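Local atomic coordinates of uncharacterized protein (Staphylococcus aureus subsp. aureus Mu50, PDB entry 4QXZ), a protein that is of unknown function, but combines a beta-barrel core resembling type VI secretion system proteins with a two-helix pair. Residues R124-Y127 / A128-L131; K156-L159 / K160-L164; V63-N66 / E67-E70; T71-E74 / Y75-E79. All coordinates share one frame; numbering follows the deposited sequence.

Interaction 1. Residues R124-Y127 / A128-L131; sequences RQQY and AESL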
# COMPACT_ATOMS: atom_id res chain seq x y z
N ARG A 124 13.75 -18.29 12.65
CA ARG A 124 13.86 -19.68 13.04
C ARG A 124 13.44 -19.92 14.48
O ARG A 124 13.48 -19.01 15.31
CB ARG A 124 15.29 -20.14 12.87
CG ARG A 124 16.29 -19.34 13.68
CD ARG A 124 17.64 -19.33 12.99
NE ARG A 124 18.54 -20.36 13.51
CZ ARG A 124 19.76 -20.60 13.02
NH1 ARG A 124 20.23 -19.90 11.98
NH2 ARG A 124 20.51 -21.55 13.56
N GLN A 125 13.06 -21.16 14.76
CA GLN A 125 12.91 -21.64 16.13
C GLN A 125 14.27 -21.60 16.82
O GLN A 125 15.31 -21.61 16.15
CB GLN A 125 12.42 -23.09 16.14
CG GLN A 125 11.17 -23.39 15.32
CD GLN A 125 9.92 -22.75 15.89
OE1 GLN A 125 9.96 -22.09 16.92
NE2 GLN A 125 8.80 -22.95 15.21
N GLN A 126 14.28 -21.57 18.15
CA GLN A 126 15.52 -21.65 18.91
C GLN A 126 16.53 -20.52 18.53
O GLN A 126 17.74 -20.69 18.67
CB GLN A 126 16.19 -23.03 18.70
CG GLN A 126 15.65 -24.16 19.55
CD GLN A 126 14.21 -24.53 19.23
OE1 GLN A 126 13.26 -23.96 19.77
NE2 GLN A 126 14.04 -25.51 18.35
N TYR A 127 16.03 -19.39 18.03
CA TYR A 127 16.92 -18.27 17.70
C TYR A 127 17.80 -17.87 18.89
O TYR A 127 19.02 -17.71 18.74
CB TYR A 127 16.15 -17.04 17.19
CG TYR A 127 17.09 -15.93 16.72
CD1 TYR A 127 17.72 -16.02 15.49
CD2 TYR A 127 17.36 -14.83 17.53
CE1 TYR A 127 18.61 -15.04 15.07
CE2 TYR A 127 18.25 -13.83 17.11
CZ TYR A 127 18.88 -13.96 15.89
OH TYR A 127 19.76 -13.01 15.46
N ALA A 128 17.19 -17.73 20.05
CA ALA A 128 17.90 -17.27 21.24
C ALA A 128 19.07 -18.21 21.57
O ALA A 128 20.14 -17.77 21.92
CB ALA A 128 16.95 -17.15 22.44
N GLU A 129 18.83 -19.52 21.41
CA GLU A 129 19.81 -20.55 21.76
C GLU A 129 20.97 -20.57 20.75
O GLU A 129 22.14 -20.67 21.13
CB GLU A 129 19.12 -21.93 21.80
CG GLU A 129 18.05 -22.11 22.89
CD GLU A 129 16.64 -21.65 22.51
OE1 GLU A 129 16.48 -20.70 21.69
OE2 GLU A 129 15.67 -22.22 23.05
N SER A 130 20.62 -20.50 19.47
CA SER A 130 21.60 -20.42 18.41
C SER A 130 22.41 -19.14 18.47
O SER A 130 23.61 -19.15 18.22
CB SER A 130 20.90 -20.48 17.07
OG SER A 130 20.24 -21.72 16.97
N LEU A 131 21.73 -18.03 18.76
CA LEU A 131 22.40 -16.76 18.91
C LEU A 131 23.42 -16.78 20.05
O LEU A 131 24.54 -16.29 19.90
CB LEU A 131 21.38 -15.67 19.18
CG LEU A 131 21.94 -14.33 19.64
CD1 LEU A 131 22.86 -13.72 18.60
CD2 LEU A 131 20.78 -13.42 19.92
O HOH W 1 13.20 -22.38 22.48
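Two donors from the same residue converge on the carbonyl oxygen of Gln126. Ser130 N reaches Gln126 O at 3.0 Å in a nearly straight bond (174° at the hydrogen) that arrives close to the C=O axis, whereas Ser130 OG, 3.2 Å from Gln126 O, comes in from above the carbonyl plane. The hydroxyl gets there because OG stands beside its own backbone N (chi1 -62°) and is turned back down the helix axis. Glu129 N adds a weak bond to the same oxygen. One residue on, Leu131 N closes on Tyr127 O at 2.7 Å, and Leu131 CB lies over the rim of one face of the Tyr127 ring, while Leu131 CD2 lies 3.8 Å from Tyr127 CE2. The Tyr127 hydroxyl bonds to Pro157 O. On the outer side the Gln126 amide and the Glu129 carboxylate stand almost perpendicular, at 84°, and a water bridges Gln126 OE1 and Glu129 OE2. The Arg124 guanidinium passes near Ser130 and is held by a salt bridge to Asp161. Gln126 occupies the N-cap position, and the pattern is that of the first turn of an alpha-helix, here helix 127-137 of the two-helix pair, which packs through Ala128 and Leu131 on helix 142-155.

Interaction 2. Residues K156-L159 / K160-L164; sequences KPKL and KDEKL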
# COMPACT_ATOMS: atom_id res chain seq x y z
N LYS A 156 17.68 -9.10 15.36
CA LYS A 156 17.71 -10.44 14.77
C LYS A 156 18.55 -10.69 13.56
O LYS A 156 18.05 -11.19 12.61
CB LYS A 156 16.29 -10.82 14.46
CG LYS A 156 15.42 -10.82 15.70
CD LYS A 156 13.94 -10.72 15.39
CE LYS A 156 13.11 -10.26 16.58
NZ LYS A 156 11.78 -9.72 16.17
N PRO A 157 19.84 -10.37 13.58
CA PRO A 157 20.64 -10.60 12.38
C PRO A 157 20.59 -12.07 11.93
O PRO A 157 20.35 -12.97 12.76
CB PRO A 157 22.06 -10.21 12.80
CG PRO A 157 22.06 -10.20 14.29
CD PRO A 157 20.65 -9.91 14.73
N LYS A 158 20.76 -12.30 10.63
CA LYS A 158 21.02 -13.65 10.11
C LYS A 158 22.23 -14.20 10.82
O LYS A 158 23.23 -13.48 11.03
CB LYS A 158 21.27 -13.70 8.59
CG LYS A 158 19.99 -13.64 7.76
CD LYS A 158 19.98 -14.66 6.62
CE LYS A 158 18.58 -14.87 6.04
NZ LYS A 158 17.66 -15.58 6.97
N LEU A 159 22.14 -15.46 11.18
CA LEU A 159 23.17 -16.12 11.95
C LEU A 159 24.27 -16.64 11.03
O LEU A 159 24.03 -16.92 9.84
CB LEU A 159 22.56 -17.21 12.82
CG LEU A 159 21.61 -16.73 13.92
CD1 LEU A 159 20.91 -17.84 14.68
CD2 LEU A 159 22.29 -15.80 14.90
N LYS A 160 25.48 -16.73 11.59
CA LYS A 160 26.69 -17.16 10.86
C LYS A 160 26.48 -18.51 10.16
O LYS A 160 27.01 -18.72 9.08
CB LYS A 160 27.89 -17.23 11.81
CG LYS A 160 29.22 -16.89 11.16
CD LYS A 160 30.31 -16.61 12.20
CE LYS A 160 30.28 -15.16 12.65
NZ LYS A 160 31.31 -14.90 13.70
N ASP A 161 25.68 -19.39 10.74
CA ASP A 161 25.43 -20.69 10.11
C ASP A 161 24.57 -20.62 8.84
O ASP A 161 24.27 -21.66 8.24
CB ASP A 161 24.83 -21.69 11.12
CG ASP A 161 23.48 -21.27 11.67
OD1 ASP A 161 22.97 -20.19 11.32
OD2 ASP A 161 22.94 -22.02 12.50
N GLU A 162 24.17 -19.42 8.43
CA GLU A 162 23.42 -19.25 7.19
C GLU A 162 24.23 -18.55 6.10
O GLU A 162 23.73 -18.45 4.98
CB GLU A 162 22.11 -18.50 7.45
CG GLU A 162 20.98 -19.38 8.00
CD GLU A 162 19.93 -18.62 8.82
OE1 GLU A 162 18.83 -19.18 9.03
OE2 GLU A 162 20.18 -17.48 9.29
N LYS A 163 25.44 -18.08 6.39
CA LYS A 163 26.27 -17.39 5.38
C LYS A 163 27.13 -18.39 4.57
O LYS A 163 26.98 -19.60 4.72
CB LYS A 163 27.18 -16.35 6.06
CG LYS A 163 26.49 -15.43 7.08
CD LYS A 163 25.56 -14.43 6.42
CE LYS A 163 25.07 -13.36 7.39
NZ LYS A 163 26.15 -12.44 7.85
N LEU A 164 28.02 -17.89 3.70
CA LEU A 164 28.99 -18.74 2.97
C LEU A 164 30.44 -18.30 3.23
O LEU A 164 31.31 -19.12 3.57
CB LEU A 164 28.70 -18.72 1.47
CG LEU A 164 27.26 -18.96 0.98
CD1 LEU A 164 27.14 -18.61 -0.50
CD2 LEU A 164 26.78 -20.39 1.22
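A short 3-10 turn, residues 160-162, in the C-terminal tail that follows helix 142-155, brings Glu162 back onto Lys158 and Leu159. Its backbone signature is the bond from Glu162 N to Leu159 O, 2.9 Å long with 155° at the hydrogen; the donor stands 42° out of the carbonyl plane. A second bond of the same span, Lys163 N to Lys160 O at 3.2 Å, carries the turn one residue further.

The Glu162 carboxylate then reaches back toward the extended part of the tail. With the chain extended beyond CG (chi2 154°), Glu162 OE2 is delivered to Leu159 N, where it makes a weak bond of 3.4 Å. The same oxygen lies alongside the aliphatic part of Lys158, whose side chain crosses that of Glu162 at about a right angle, and the ammonium group completes a long salt bridge, so the electrostatic grip is probably modest. The Lys158 side chain also makes a cation-pi contact with Tyr121. Leu159 is buried, turning its side chain onto Tyr127, Ser130 and Gln134, and thereby packs the tail on helix 127-137. Lys160 forms a salt bridge with Asp138 through its ammonium group, while its backbone N bonds to Gln134 OE1.

The bent Lys163 chain folds back over the tail, placing Lys163 CE 4.0 Å from Lys158 CB. Separately, the carboxylate of Asp161, whose charged partner is Arg124, brings Asp161 OD1 within 3.4 Å of Leu159 CB.

Interaction 3. Residues V63-N66 / E67-E70; sequences VISN and EHYE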
# COMPACT_ATOMS: atom_id res chain seq x y z
N VAL A 63 11.44 5.89 -1.25
CA VAL A 63 12.08 7.15 -1.58
C VAL A 63 12.78 7.68 -0.34
O VAL A 63 12.16 7.81 0.71
CB VAL A 63 11.06 8.18 -2.09
CG1 VAL A 63 11.75 9.51 -2.43
CG2 VAL A 63 10.32 7.63 -3.31
N ILE A 64 14.07 7.97 -0.46
CA ILE A 64 14.85 8.49 0.64
C ILE A 64 15.77 9.60 0.16
O ILE A 64 15.87 9.86 -1.03
CB ILE A 64 15.68 7.39 1.33
CG1 ILE A 64 16.59 6.68 0.32
CG2 ILE A 64 14.77 6.40 2.04
CD1 ILE A 64 17.63 5.78 0.97
N SER A 65 16.44 10.25 1.10
CA SER A 65 17.40 11.29 0.81
C SER A 65 18.57 10.79 -0.04
O SER A 65 19.05 9.70 0.17
CB SER A 65 17.94 11.86 2.12
OG SER A 65 19.13 12.58 1.90
N ASN A 66 19.07 11.67 -0.89
CA ASN A 66 20.23 11.48 -1.77
C ASN A 66 21.48 11.20 -1.00
O ASN A 66 22.42 10.66 -1.52
CB ASN A 66 20.59 12.76 -2.50
CG ASN A 66 21.56 12.56 -3.59
OD1 ASN A 66 21.59 11.53 -4.20
ND2 ASN A 66 22.34 13.55 -3.86
N GLU A 67 21.49 11.67 0.21
CA GLU A 67 22.61 11.50 1.12
C GLU A 67 23.21 10.09 1.05
O GLU A 67 24.42 9.93 1.15
CB GLU A 67 22.13 11.82 2.54
CG GLU A 67 23.20 11.72 3.62
CD GLU A 67 22.80 12.46 4.88
OE1 GLU A 67 23.10 11.93 5.97
OE2 GLU A 67 22.20 13.55 4.78
N HIS A 68 22.36 9.10 0.83
CA HIS A 68 22.75 7.69 0.90
C HIS A 68 22.96 7.07 -0.50
O HIS A 68 22.95 5.84 -0.67
CB HIS A 68 21.68 6.92 1.73
CG HIS A 68 21.24 7.64 2.97
ND1 HIS A 68 20.08 8.38 3.03
CD2 HIS A 68 21.80 7.74 4.20
CE1 HIS A 68 19.93 8.90 4.24
NE2 HIS A 68 20.97 8.53 4.97
N TYR A 69 23.18 7.91 -1.49
CA TYR A 69 23.34 7.43 -2.85
C TYR A 69 24.54 6.49 -3.00
O TYR A 69 24.43 5.50 -3.71
CB TYR A 69 23.46 8.59 -3.83
CG TYR A 69 23.67 8.10 -5.23
CD1 TYR A 69 22.60 7.66 -5.99
CD2 TYR A 69 24.95 8.00 -5.78
CE1 TYR A 69 22.78 7.18 -7.28
CE2 TYR A 69 25.14 7.52 -7.06
CZ TYR A 69 24.05 7.11 -7.81
OH TYR A 69 24.21 6.62 -9.09
N GLU A 70 25.66 6.77 -2.34
CA GLU A 70 26.87 5.95 -2.53
C GLU A 70 26.72 4.58 -1.90
O GLU A 70 27.07 3.56 -2.50
CB GLU A 70 28.14 6.62 -1.97
CG GLU A 70 28.27 8.12 -2.19
CD GLU A 70 28.13 8.54 -3.64
OE1 GLU A 70 28.65 7.81 -4.51
OE2 GLU A 70 27.50 9.60 -3.89
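The chain leaves strand 57-65 at Ser65, makes a single tight turn through Asn66 and Glu67, and enters helix 69-77 with His68 at the N-cap position. Tyr69 N bonds to Asn66 O at 2.9 Å, its donor well above the carbonyl plane, and His68 N makes a long, weak but nearly straight bond of 3.4 Å to Ser65 O.

Ser65 steers the turn with both of its oxygens. Its hydroxyl lies opposite its backbone N (chi1 162°) and so leans forward along the chain, where Ser65 OG accepts from Glu67 N at 3.0 Å with 153° at the hydrogen; Glu67 CB packs against the same oxygen. The Ser65 carbonyl in turn receives two weak bonds from His68, from the backbone N and from the imidazole: His68 ND1 approaches Ser65 O at 3.3 Å with that oxygen at the ring edge, near its plane. The ND1 bond, though weak, may help to set the ring's rotation. Glu67 CB sits over the centre of one imidazole face, 4.0 Å above the plane, and Ile64 CD1 lies 4.1 Å from His68 ND1, its side chain running about perpendicular to that of the histidine.

The junction lies at the surface of the barrel, and of its touching residues only Ile64 is buried. Ile64 packs on Met112 and Ile114 of strand 111-121, and the His68 ring makes an edge-to-face pair with Tyr41. Tyr69 touches Met112 of that strand and Ile105 and Asn107 of strand 96-107.

Interaction 4. Residues T71-E74 / Y75-E79; sequences TFKE and YQDNE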
# COMPACT_ATOMS: atom_id res chain seq x y z
N THR A 71 26.21 4.56 -0.67
CA THR A 71 25.99 3.29 0.03
C THR A 71 25.21 2.35 -0.89
O THR A 71 25.67 1.24 -1.19
CB THR A 71 25.29 3.50 1.41
OG1 THR A 71 26.10 4.32 2.25
CG2 THR A 71 25.07 2.18 2.14
N PHE A 72 24.07 2.81 -1.39
CA PHE A 72 23.18 1.95 -2.17
C PHE A 72 23.69 1.63 -3.57
O PHE A 72 23.38 0.57 -4.12
CB PHE A 72 21.76 2.52 -2.20
CG PHE A 72 21.04 2.37 -0.89
CD1 PHE A 72 21.08 3.36 0.05
CD2 PHE A 72 20.38 1.19 -0.59
CE1 PHE A 72 20.44 3.21 1.27
CE2 PHE A 72 19.75 1.03 0.61
CZ PHE A 72 19.77 2.04 1.55
N LYS A 73 24.47 2.56 -4.13
CA LYS A 73 25.13 2.33 -5.41
C LYS A 73 26.14 1.21 -5.23
O LYS A 73 26.20 0.30 -6.06
CB LYS A 73 25.81 3.61 -5.92
CG LYS A 73 26.32 3.54 -7.35
CD LYS A 73 25.18 3.36 -8.35
CE LYS A 73 25.64 3.39 -9.80
NZ LYS A 73 26.52 2.23 -10.10
N GLU A 74 26.90 1.25 -4.15
CA GLU A 74 27.85 0.16 -3.87
C GLU A 74 27.16 -1.17 -3.56
O GLU A 74 27.72 -2.22 -3.87
CB GLU A 74 28.81 0.52 -2.73
CG GLU A 74 29.87 -0.56 -2.49
CD GLU A 74 30.87 -0.21 -1.40
OE1 GLU A 74 30.51 0.55 -0.46
OE2 GLU A 74 32.02 -0.72 -1.47
N TYR A 75 25.97 -1.14 -2.92
CA TYR A 75 25.21 -2.37 -2.69
C TYR A 75 24.77 -3.00 -4.00
O TYR A 75 24.80 -4.22 -4.17
CB TYR A 75 23.96 -2.13 -1.82
CG TYR A 75 24.23 -1.85 -0.35
CD1 TYR A 75 25.34 -2.41 0.29
CD2 TYR A 75 23.38 -1.04 0.39
CE1 TYR A 75 25.59 -2.17 1.62
CE2 TYR A 75 23.62 -0.81 1.73
CZ TYR A 75 24.74 -1.38 2.33
OH TYR A 75 25.04 -1.17 3.65
N GLN A 76 24.35 -2.15 -4.93
CA GLN A 76 23.91 -2.62 -6.24
C GLN A 76 25.08 -3.20 -7.03
O GLN A 76 24.97 -4.28 -7.62
CB GLN A 76 23.28 -1.48 -7.02
CG GLN A 76 22.57 -1.90 -8.29
CD GLN A 76 22.01 -0.71 -9.06
OE1 GLN A 76 22.45 0.44 -8.89
NE2 GLN A 76 21.03 -0.97 -9.90
N ASP A 77 26.21 -2.50 -7.01
CA ASP A 77 27.40 -2.92 -7.78
C ASP A 77 27.99 -4.25 -7.31
O ASP A 77 28.51 -5.01 -8.11
CB ASP A 77 28.49 -1.83 -7.74
CG ASP A 77 28.13 -0.59 -8.55
OD1 ASP A 77 27.18 -0.66 -9.38
OD2 ASP A 77 28.79 0.45 -8.35
N ASN A 78 27.93 -4.51 -6.01
CA ASN A 78 28.45 -5.75 -5.44
C ASN A 78 27.42 -6.85 -5.37
O ASN A 78 27.73 -7.96 -4.94
CB ASN A 78 29.00 -5.46 -4.05
CG ASN A 78 30.25 -4.60 -4.10
OD1 ASN A 78 30.93 -4.55 -5.12
ND2 ASN A 78 30.58 -3.94 -2.98
N GLU A 79 26.18 -6.54 -5.79
CA GLU A 79 25.02 -7.43 -5.56
C GLU A 79 24.90 -7.90 -4.10
O GLU A 79 24.54 -9.04 -3.82
CB GLU A 79 25.06 -8.61 -6.52
CG GLU A 79 25.18 -8.15 -7.98
CD GLU A 79 24.78 -9.22 -8.99
OE1 GLU A 79 23.90 -10.05 -8.68
OE2 GLU A 79 25.34 -9.20 -10.10
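Thr71, Phe72 and Tyr75 form the close-packed side of helix 69-77, and the aromatic pair dominates it. The edge of the Tyr75 ring meets the face of Phe72 in a T-shaped stack, with planes 87° apart and centroids 5.6 Å from each other. Thr71 completes the group from one turn earlier in the helix: its side chain runs side by side with that of Tyr75, and Thr71 CG2, placed opposite its own backbone N, lies 3.3 Å from Tyr75 CE2. Thr71 O lies over the rim of one Tyr75 face, yet it also takes the helical bond from Tyr75 N at 3.0 Å. Phe72 is buried against Ile114 and Phe116 of strand 111-121 and makes a second edge-to-face pair, with Tyr41.

The outer side is looser and polar. Lys73, bent at chi2 (64°), curls its ammonium group over to the Asp77 carboxylate in a salt bridge, Lys73 NZ lying 3.1 Å from Asp77 OD1, although the individual hydrogen bonds are weak. Glu74 and Asn78 merely cross there, Asn78 ND2 lying 3.5 Å from Glu74 CG.

At the C-terminal end of the helix, Asn78 N bonds to Glu74 O at 3.1 Å, and Glu79, with positive phi, closes a Schellman motif. The chemistry is that of an amphipathic helix: Phe72 and Tyr75, together with Gln76, face the barrel strands, while an i to i+4 ion pair on the exposed side probably contributes only modestly to stability.

In the fold
The four contacts fall into two pairs; interaction 1 lies across the chain's centre from both interactions 3 and 4. Interactions 3 and 4 share helix 69-77, which lies against the barrel; their centres are 12 Å apart and Ile64 CD1 touches Phe72 CE1 at 3.8 Å, while Tyr41 meets rings of both. Interactions 1 and 2, with centres 11 Å apart, join the start of helix 127-137 to the C-terminal tail: Arg124 NH2 pairs with Asp161 OD2 at 2.7 Å, and Tyr127 OH approaches Pro157 O at 2.8 Å. The pairs do not touch. Interactions 1 and 3 lie about 34 Å apart between centres, and interactions 2 and 4 come closest, about 10 Å between nearest atoms.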